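Local coordinates for extracellular solute-binding protein (Bordetella parapertussis, PDB 3PU5) that probably binds a small solute, perhaps a polyamine, outside the cytoplasmic membrane and delivers it to a transporter, at residues 69-74 with 303-308; 120-125 with 133-138; 148-153 with 158-163. All coordinates share one frame; numbering follows the deposited sequence.

Contact 1 of 3, residues 69-74 with 303-308; sequences DMYRLI and VDTALL
Tyr71 reaches from helix 67-75 to the first turn of helix 305-322 and lays its ring beside Thr305 and Ala306. With CG set anti to the backbone N (chi1 -154°), CB starts the side chain in the direction of the other helix. The near side of the ring comes first: CD2 lies 4.1 Å from Thr305 CG2, the two side chains running past one another in opposite directions. Farther out CE1 approaches the methyl group of Ala306, and CZ comes within 3.6 Å of Ala306 CB. At the tip the hydroxyl OH is 3.1 Å from Ala306 CB, a tight approach, for which the small methyl of alanine is well suited. The ring stands obliquely to both methyl groups, while Ala306 N sits above one face, displaced toward the rim.

The protein has the bilobal architecture of a type II periplasmic binding protein, and the contact is a surface bridge between a helix packed on strand 62-65 and one that packs against helix 156-167. Within helix 67-75 a salt bridge joins Arg72 NH1 to Asp69 OD1 at 2.9 Å, one turn apart. Asp304 is the N-cap of the second helix: its OD1 accepts a weak bond from Ala306 N, bent to 126°. A short carboxylate suits this place, because it can turn back to a backbone NH of the first turn. Thr305 divides its two branches, giving its methyl to the tyrosine and its hydroxyl OG1 to Asp100 in a hydrogen bond.

Contact 2 of 3, residues 120-125 with 133-138; sequences DKIQGG and VERTVA
The guanidinium group of Arg135 presents its edge to the carbonyl oxygen of Gly125, while Ile122 approaches the same group obliquely. Arg135 NH1 gives a weak hydrogen bond to Gly125 O, 3.1 Å long and bent to 126°, with the oxygen near the guanidinium plane. The neighbouring nitrogen, NH2, lies 4.0 Å from Ile122 CG2, so the methyl branch touches the charged group without bonding to it. The two side chains run alongside in opposite senses. The arginine chain is extended about its second torsion and then bends at the third (chi3 67°), which turns the planar head after the aliphatic part has crossed from the helix.

The partner loop, lying between strand 111-117 and helix 129-138, contains a type II beta turn from Ile122 to Gly125. Gly125 N closes it with a 3.0 Å bond to Ile122 O. Gly124 has a positive phi at which a CB would press against the carbonyl O before it, so glycine fits this corner. Gly125 also has a positive phi, a conformation easiest for a residue without a side chain, and it offers Arg135 a backbone oxygen.

Arginine suits the position because its several N-H groups serve different partners: beyond the glycine carbonyl, NE forms a salt bridge with Glu140 and NH1 another with Glu131. These two acids probably balance the positive charge and limit rotation of the head. Buried Ile122 adds a branched apolar surface, and Phe141 touches both its side chain and that of Arg135.

Contact 3 of 3, residues 148-153 with 158-163; sequences NNLSSN and EVLSMF
Asn148 and Val159 meet by van der Waals contact, their side chains crossing at about a right angle. Val159 sends CG2 to the end of the asparagine, where both terminal atoms of the amide lie equally far from this methyl, so the contact is the same whichever way the amide is turned. Valine suits the place because branching at CB puts CG2 beside the backbone N, on the side of Asn148.

The apolar pair of the contact lies two residues further along the loop. Leu150 leaves its backbone in a direction that does not face the helix, but with CG anti to the backbone N (chi1 -174°) the longer side chain still brings CD1 to 4.3 Å from Leu160 CD1. Leucine has the length this needs. Around the buried pair, Leu181 packs on Leu160, and Leu315 and Trp319 of helix 305-322 pack on Leu150.

No hydrogen bond joins the two segments; polar ties run within each or to their neighbours. Ser152 N bonds Asn149 O at 3.2 Å within the loop, and Phe163 N bonds Val159 O within the helix. Glu158 pairs with Arg155 in a salt bridge.

Strand 145-148 thus leads through a short loop into helix 156-167, which folds back beside the strand end. The connection between the parallel strands 145-148 and 188-192 contains helices 156-167 and 174-184, an elaborated beta-alpha-beta crossover of which this contact is the start, in keeping with the alpha/beta lobes of periplasmic binding proteins.

From the N terminus, the first contact segment reached is in helix 67-75, one half of contact 1, whose partner at 303-308 comes only after 228 intervening residues. Inside that long loop lie the other two, in series. Contact 2 closes a short loop between the turn that follows strand 111-117 and helix 129-138; contact 3 then closes another, between strand 145-148 and helix 156-167. Neither crosses the other, yet they touch in space through Val133 and Phe163. Contact 1 stays about 15 Å from contact 2 at the nearest atoms, but Val303 and Leu308 pack on helix 156-167, tying the start of the C-terminal helix to contact 3.

Contact 1 of 3, residues 69-74 with 303-308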
loop_
_atom_site.group_PDB
_atom_site.type_symbol
_atom_site.label_atom_id
_atom_site.label_comp_id
_atom_site.label_asym_id
_atom_site.label_seq_id
_atom_site.Cartn_x
_atom_site.Cartn_y
_atom_site.Cartn_z
ATOM N N ASP A 69 -9.711 7.337 3.795
ATOM C CA ASP A 69 -10.567 8.436 3.385
ATOM C C ASP A 69 -11.447 8.057 2.206
ATOM O O ASP A 69 -12.596 8.504 2.124
ATOM C CB ASP A 69 -9.725 9.671 3.096
ATOM C CG ASP A 69 -9.128 10.241 4.353
ATOM O OD1 ASP A 69 -9.901 10.792 5.169
ATOM O OD2 ASP A 69 -7.900 10.100 4.543
HETATM N N MSE A 70 -10.932 7.208 1.315
HETATM C CA MSE A 70 -11.756 6.708 0.218
HETATM C C MSE A 70 -12.952 5.941 0.759
HETATM O O MSE A 70 -14.044 5.987 0.187
HETATM C CB MSE A 70 -10.965 5.822 -0.748
HETATM C CG MSE A 70 -11.758 5.448 -2.008
HETATM SE SE MSE A 70 -12.062 7.021 -3.154
HETATM C CE MSE A 70 -10.189 7.381 -3.631
ATOM N N TYR A 71 -12.747 5.225 1.860
ATOM C CA TYR A 71 -13.843 4.482 2.460
ATOM C C TYR A 71 -14.943 5.444 2.906
ATOM O O TYR A 71 -16.101 5.072 2.966
ATOM C CB TYR A 71 -13.361 3.620 3.629
ATOM C CG TYR A 71 -14.244 2.411 3.871
ATOM C CD1 TYR A 71 -15.174 2.395 4.910
ATOM C CD2 TYR A 71 -14.159 1.292 3.051
ATOM C CE1 TYR A 71 -15.990 1.291 5.130
ATOM C CE2 TYR A 71 -14.967 0.185 3.260
ATOM C CZ TYR A 71 -15.881 0.193 4.302
ATOM O OH TYR A 71 -16.691 -0.909 4.511
ATOM N N ARG A 72 -14.580 6.690 3.199
ATOM C CA ARG A 72 -15.578 7.703 3.545
ATOM C C ARG A 72 -16.528 7.948 2.371
ATOM O O ARG A 72 -17.748 8.048 2.544
ATOM C CB ARG A 72 -14.900 9.023 3.946
ATOM C CG ARG A 72 -14.057 8.943 5.202
ATOM C CD ARG A 72 -13.143 10.162 5.330
ATOM N NE ARG A 72 -13.888 11.393 5.574
ATOM C CZ ARG A 72 -13.336 12.600 5.631
ATOM N NH1 ARG A 72 -12.027 12.742 5.456
ATOM N NH2 ARG A 72 -14.088 13.671 5.866
ATOM N N LEU A 73 -15.953 8.055 1.180
ATOM C CA LEU A 73 -16.711 8.341 -0.025
ATOM C C LEU A 73 -17.555 7.145 -0.430
ATOM O O LEU A 73 -18.622 7.295 -1.017
ATOM C CB LEU A 73 -15.764 8.702 -1.161
ATOM C CG LEU A 73 -15.092 10.046 -0.967
ATOM C CD1 LEU A 73 -14.525 10.518 -2.294
ATOM C CD2 LEU A 73 -16.123 11.016 -0.445
ATOM N N ILE A 74 -17.055 5.955 -0.129
ATOM C CA ILE A 74 -17.829 4.736 -0.326
ATOM C C ILE A 74 -19.085 4.760 0.530
ATOM O O ILE A 74 -20.183 4.500 0.045
ATOM C CB ILE A 74 -17.019 3.494 0.055
ATOM C CG1 ILE A 74 -16.035 3.160 -1.057
ATOM C CG2 ILE A 74 -17.947 2.299 0.270
ATOM C CD1 ILE A 74 -16.726 2.725 -2.320
ATOM N N VAL A 303 -5.519 -6.621 3.960
ATOM C CA VAL A 303 -6.435 -6.667 5.086
ATOM C C VAL A 303 -7.648 -5.773 4.825
ATOM O O VAL A 303 -7.514 -4.664 4.310
ATOM C CB VAL A 303 -5.737 -6.241 6.381
ATOM C CG1 VAL A 303 -6.679 -6.416 7.571
ATOM C CG2 VAL A 303 -4.449 -7.053 6.577
ATOM N N ASP A 304 -8.825 -6.280 5.173
ATOM C CA ASP A 304 -10.094 -5.575 4.984
ATOM C C ASP A 304 -10.067 -4.160 5.559
ATOM O O ASP A 304 -9.888 -3.977 6.764
ATOM C CB ASP A 304 -11.217 -6.396 5.641
ATOM C CG ASP A 304 -12.579 -5.710 5.578
ATOM O OD1 ASP A 304 -12.696 -4.621 4.978
ATOM O OD2 ASP A 304 -13.546 -6.281 6.131
ATOM N N THR A 305 -10.246 -3.159 4.700
ATOM C CA THR A 305 -10.230 -1.767 5.147
ATOM C C THR A 305 -11.230 -1.512 6.276
ATOM O O THR A 305 -10.882 -0.910 7.291
ATOM C CB THR A 305 -10.504 -0.777 3.993
ATOM O OG1 THR A 305 -9.576 -1.013 2.926
ATOM C CG2 THR A 305 -10.360 0.663 4.471
ATOM N N ALA A 306 -12.465 -1.971 6.095
ATOM C CA ALA A 306 -13.517 -1.777 7.093
ATOM C C ALA A 306 -13.133 -2.397 8.429
ATOM O O ALA A 306 -13.400 -1.826 9.485
ATOM C CB ALA A 306 -14.848 -2.365 6.597
ATOM N N LEU A 307 -12.501 -3.565 8.374
ATOM C CA LEU A 307 -12.053 -4.246 9.575
ATOM C C LEU A 307 -11.004 -3.416 10.318
ATOM O O LEU A 307 -11.107 -3.216 11.527
ATOM C CB LEU A 307 -11.500 -5.632 9.232
ATOM C CG LEU A 307 -10.949 -6.427 10.416
ATOM C CD1 LEU A 307 -12.040 -6.646 11.461
ATOM C CD2 LEU A 307 -10.371 -7.758 9.949
ATOM N N LEU A 308 -10.004 -2.924 9.592
ATOM C CA LEU A 308 -8.959 -2.094 10.196
ATOM C C LEU A 308 -9.524 -0.860 10.895
ATOM O O LEU A 308 -9.133 -0.531 12.017
ATOM C CB LEU A 308 -7.923 -1.675 9.145
ATOM C CG LEU A 308 -6.990 -2.797 8.674
ATOM C CD1 LEU A 308 -6.217 -2.355 7.457
ATOM C CD2 LEU A 308 -6.038 -3.213 9.792
#

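Contact 2 of 3, residues 120-125 with 133-138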
loop_
_atom_site.group_PDB
_atom_site.type_symbol
_atom_site.label_atom_id
_atom_site.label_comp_id
_atom_site.label_asym_id
_atom_site.label_seq_id
_atom_site.Cartn_x
_atom_site.Cartn_y
_atom_site.Cartn_z
ATOM N N ASP A 120 24.696 -9.315 7.007
ATOM C CA ASP A 120 25.918 -9.446 7.799
ATOM C C ASP A 120 25.628 -9.642 9.286
ATOM O O ASP A 120 26.530 -9.919 10.077
ATOM C CB ASP A 120 26.891 -8.281 7.550
ATOM C CG ASP A 120 26.464 -6.985 8.216
ATOM O OD1 ASP A 120 27.249 -6.013 8.141
ATOM O OD2 ASP A 120 25.364 -6.924 8.807
ATOM N N LYS A 121 24.359 -9.524 9.656
ATOM C CA LYS A 121 23.956 -9.771 11.029
ATOM C C LYS A 121 23.156 -11.060 11.115
ATOM O O LYS A 121 23.157 -11.744 12.139
ATOM C CB LYS A 121 23.144 -8.588 11.552
ATOM C CG LYS A 121 24.014 -7.495 12.174
ATOM C CD LYS A 121 23.984 -7.602 13.697
ATOM C CE LYS A 121 25.347 -7.353 14.337
ATOM N NZ LYS A 121 26.160 -8.616 14.427
ATOM N N ILE A 122 22.487 -11.389 10.014
ATOM C CA ILE A 122 21.604 -12.541 9.948
ATOM C C ILE A 122 21.795 -13.236 8.606
ATOM O O ILE A 122 21.129 -12.919 7.619
ATOM C CB ILE A 122 20.145 -12.098 10.111
ATOM C CG1 ILE A 122 20.027 -11.139 11.301
ATOM C CG2 ILE A 122 19.239 -13.301 10.278
ATOM C CD1 ILE A 122 18.632 -10.638 11.539
ATOM N N GLN A 123 22.731 -14.171 8.556
ATOM C CA GLN A 123 23.032 -14.815 7.287
ATOM C C GLN A 123 21.840 -15.635 6.806
ATOM O O GLN A 123 21.349 -16.526 7.510
ATOM C CB GLN A 123 24.283 -15.688 7.382
ATOM C CG GLN A 123 24.756 -16.176 6.024
ATOM C CD GLN A 123 25.847 -17.222 6.119
ATOM O OE1 GLN A 123 26.191 -17.867 5.124
ATOM N NE2 GLN A 123 26.396 -17.399 7.317
ATOM N N GLY A 124 21.373 -15.322 5.604
ATOM C CA GLY A 124 20.235 -16.017 5.038
ATOM C C GLY A 124 18.905 -15.469 5.513
ATOM O O GLY A 124 17.855 -15.877 5.026
ATOM N N GLY A 125 18.952 -14.545 6.465
ATOM C CA GLY A 125 17.755 -13.898 6.958
ATOM C C GLY A 125 16.778 -14.890 7.547
ATOM O O GLY A 125 17.178 -15.843 8.218
ATOM N N VAL A 133 9.197 -13.839 14.162
ATOM C CA VAL A 133 8.674 -13.746 15.524
ATOM C C VAL A 133 9.392 -14.689 16.500
ATOM O O VAL A 133 9.891 -14.263 17.537
ATOM C CB VAL A 133 7.150 -14.025 15.574
ATOM C CG1 VAL A 133 6.663 -14.090 17.025
ATOM C CG2 VAL A 133 6.391 -12.972 14.791
ATOM N N GLU A 134 9.448 -15.968 16.160
ATOM C CA GLU A 134 9.955 -16.964 17.092
ATOM C C GLU A 134 11.445 -16.793 17.339
ATOM O O GLU A 134 11.906 -16.985 18.453
ATOM C CB GLU A 134 9.652 -18.380 16.600
ATOM C CG GLU A 134 8.171 -18.689 16.476
ATOM C CD GLU A 134 7.396 -18.490 17.773
ATOM O OE1 GLU A 134 7.988 -18.622 18.869
ATOM O OE2 GLU A 134 6.181 -18.203 17.693
ATOM N N ARG A 135 12.199 -16.432 16.304
ATOM C CA ARG A 135 13.625 -16.177 16.481
ATOM C C ARG A 135 13.860 -14.896 17.298
ATOM O O ARG A 135 14.790 -14.825 18.115
ATOM C CB ARG A 135 14.362 -16.155 15.131
ATOM C CG ARG A 135 14.510 -17.546 14.496
ATOM C CD ARG A 135 15.242 -17.506 13.150
ATOM N NE ARG A 135 16.645 -17.118 13.279
ATOM C CZ ARG A 135 17.475 -16.940 12.251
ATOM N NH1 ARG A 135 17.041 -17.123 11.009
ATOM N NH2 ARG A 135 18.739 -16.585 12.462
ATOM N N THR A 136 13.016 -13.886 17.095
ATOM C CA THR A 136 13.107 -12.682 17.926
ATOM C C THR A 136 12.913 -13.024 19.407
ATOM O O THR A 136 13.711 -12.646 20.260
ATOM C CB THR A 136 12.061 -11.633 17.517
ATOM O OG1 THR A 136 12.363 -11.158 16.202
ATOM C CG2 THR A 136 12.063 -10.457 18.500
ATOM N N VAL A 137 11.834 -13.743 19.694
ATOM C CA VAL A 137 11.473 -14.137 21.054
ATOM C C VAL A 137 12.550 -15.039 21.703
ATOM O O VAL A 137 12.778 -14.974 22.915
ATOM C CB VAL A 137 10.070 -14.819 21.045
ATOM C CG1 VAL A 137 9.682 -15.328 22.420
ATOM C CG2 VAL A 137 9.020 -13.839 20.499
ATOM N N ALA A 138 13.221 -15.858 20.897
ATOM C CA ALA A 138 14.282 -16.733 21.408
ATOM C C ALA A 138 15.544 -15.935 21.715
ATOM O O ALA A 138 16.473 -16.447 22.337
ATOM C CB ALA A 138 14.600 -17.855 20.417
#

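Contact 3 of 3, residues 148-153 with 158-163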
loop_
_atom_site.group_PDB
_atom_site.type_symbol
_atom_site.label_atom_id
_atom_site.label_comp_id
_atom_site.label_asym_id
_atom_site.label_seq_id
_atom_site.Cartn_x
_atom_site.Cartn_y
_atom_site.Cartn_z
ATOM N N ASN A 148 6.952 -1.425 13.491
ATOM C CA ASN A 148 6.079 -0.284 13.187
ATOM C C ASN A 148 5.388 0.277 14.435
ATOM O O ASN A 148 4.733 -0.470 15.170
ATOM C CB ASN A 148 4.964 -0.691 12.202
ATOM C CG ASN A 148 5.461 -1.523 11.028
ATOM O OD1 ASN A 148 5.141 -1.226 9.869
ATOM N ND2 ASN A 148 6.199 -2.592 11.316
ATOM N N ASN A 149 5.501 1.579 14.670
ATOM C CA ASN A 149 4.708 2.193 15.732
ATOM C C ASN A 149 3.242 2.255 15.335
ATOM O O ASN A 149 2.916 2.829 14.295
ATOM C CB ASN A 149 5.200 3.600 16.062
ATOM C CG ASN A 149 4.475 4.192 17.262
ATOM O OD1 ASN A 149 4.025 5.331 17.233
ATOM N ND2 ASN A 149 4.345 3.403 18.312
ATOM N N LEU A 150 2.361 1.673 16.150
ATOM C CA LEU A 150 0.931 1.638 15.811
ATOM C C LEU A 150 0.341 3.027 15.516
ATOM O O LEU A 150 -0.379 3.212 14.533
ATOM C CB LEU A 150 0.107 0.917 16.889
ATOM C CG LEU A 150 -1.361 0.724 16.492
ATOM C CD1 LEU A 150 -1.441 0.083 15.117
ATOM C CD2 LEU A 150 -2.154 -0.088 17.510
ATOM N N SER A 151 0.673 4.008 16.346
ATOM C CA SER A 151 0.103 5.350 16.225
ATOM C C SER A 151 0.651 6.205 15.084
ATOM O O SER A 151 0.264 7.364 14.953
ATOM C CB SER A 151 0.314 6.125 17.530
ATOM O OG SER A 151 -0.213 5.397 18.621
ATOM N N SER A 152 1.544 5.665 14.263
ATOM C CA SER A 152 2.254 6.520 13.319
ATOM C C SER A 152 1.807 6.415 11.859
ATOM O O SER A 152 2.420 7.007 10.973
ATOM C CB SER A 152 3.763 6.297 13.439
ATOM O OG SER A 152 4.229 6.726 14.708
ATOM N N ASN A 153 0.734 5.677 11.613
ATOM C CA ASN A 153 0.251 5.475 10.251
ATOM C C ASN A 153 1.357 4.969 9.315
ATOM O O ASN A 153 1.547 5.493 8.204
ATOM C CB ASN A 153 -0.391 6.755 9.682
ATOM C CG ASN A 153 -1.059 6.519 8.330
ATOM O OD1 ASN A 153 -1.993 5.715 8.213
ATOM N ND2 ASN A 153 -0.571 7.210 7.298
ATOM N N GLU A 158 -1.662 -3.242 10.020
ATOM C CA GLU A 158 -1.615 -4.293 9.002
ATOM C C GLU A 158 -0.703 -5.458 9.399
ATOM O O GLU A 158 -1.086 -6.621 9.285
ATOM C CB GLU A 158 -1.166 -3.723 7.647
ATOM C CG GLU A 158 -2.252 -2.962 6.852
ATOM C CD GLU A 158 -2.525 -1.541 7.357
ATOM O OE1 GLU A 158 -1.953 -1.137 8.396
ATOM O OE2 GLU A 158 -3.329 -0.824 6.706
ATOM N N VAL A 159 0.512 -5.146 9.840
ATOM C CA VAL A 159 1.442 -6.189 10.271
ATOM C C VAL A 159 0.855 -6.990 11.434
ATOM O O VAL A 159 0.889 -8.217 11.425
ATOM C CB VAL A 159 2.816 -5.609 10.656
ATOM C CG1 VAL A 159 3.776 -6.729 11.061
ATOM C CG2 VAL A 159 3.387 -4.840 9.488
ATOM N N LEU A 160 0.315 -6.292 12.430
ATOM C CA LEU A 160 -0.327 -6.962 13.567
ATOM C C LEU A 160 -1.472 -7.876 13.120
ATOM O O LEU A 160 -1.653 -8.969 13.661
ATOM C CB LEU A 160 -0.830 -5.938 14.587
ATOM C CG LEU A 160 0.244 -5.207 15.407
ATOM C CD1 LEU A 160 -0.330 -3.962 16.057
ATOM C CD2 LEU A 160 0.851 -6.147 16.455
ATOM N N SER A 161 -2.242 -7.432 12.127
ATOM C CA SER A 161 -3.303 -8.275 11.569
ATOM C C SER A 161 -2.772 -9.630 11.107
ATOM O O SER A 161 -3.434 -10.657 11.288
ATOM C CB SER A 161 -4.010 -7.575 10.409
ATOM O OG SER A 161 -4.908 -6.600 10.892
HETATM N N MSE A 162 -1.589 -9.632 10.493
HETATM C CA MSE A 162 -0.960 -10.880 10.074
HETATM C C MSE A 162 -0.633 -11.741 11.282
HETATM O O MSE A 162 -0.724 -12.971 11.211
HETATM C CB MSE A 162 0.338 -10.634 9.304
HETATM C CG MSE A 162 0.164 -10.293 7.839
HETATM SE SE MSE A 162 -0.396 -11.787 6.690
HETATM C CE MSE A 162 0.093 -13.252 7.830
ATOM N N PHE A 163 -0.209 -11.099 12.372
ATOM C CA PHE A 163 0.061 -11.837 13.605
ATOM C C PHE A 163 -1.231 -12.478 14.131
ATOM O O PHE A 163 -1.231 -13.618 14.598
ATOM C CB PHE A 163 0.672 -10.945 14.691
ATOM C CG PHE A 163 2.089 -10.518 14.421
ATOM C CD1 PHE A 163 2.795 -11.025 13.349
ATOM C CD2 PHE A 163 2.721 -9.622 15.275
ATOM C CE1 PHE A 163 4.103 -10.634 13.111
ATOM C CE2 PHE A 163 4.034 -9.214 15.048
ATOM C CZ PHE A 163 4.727 -9.726 13.962
#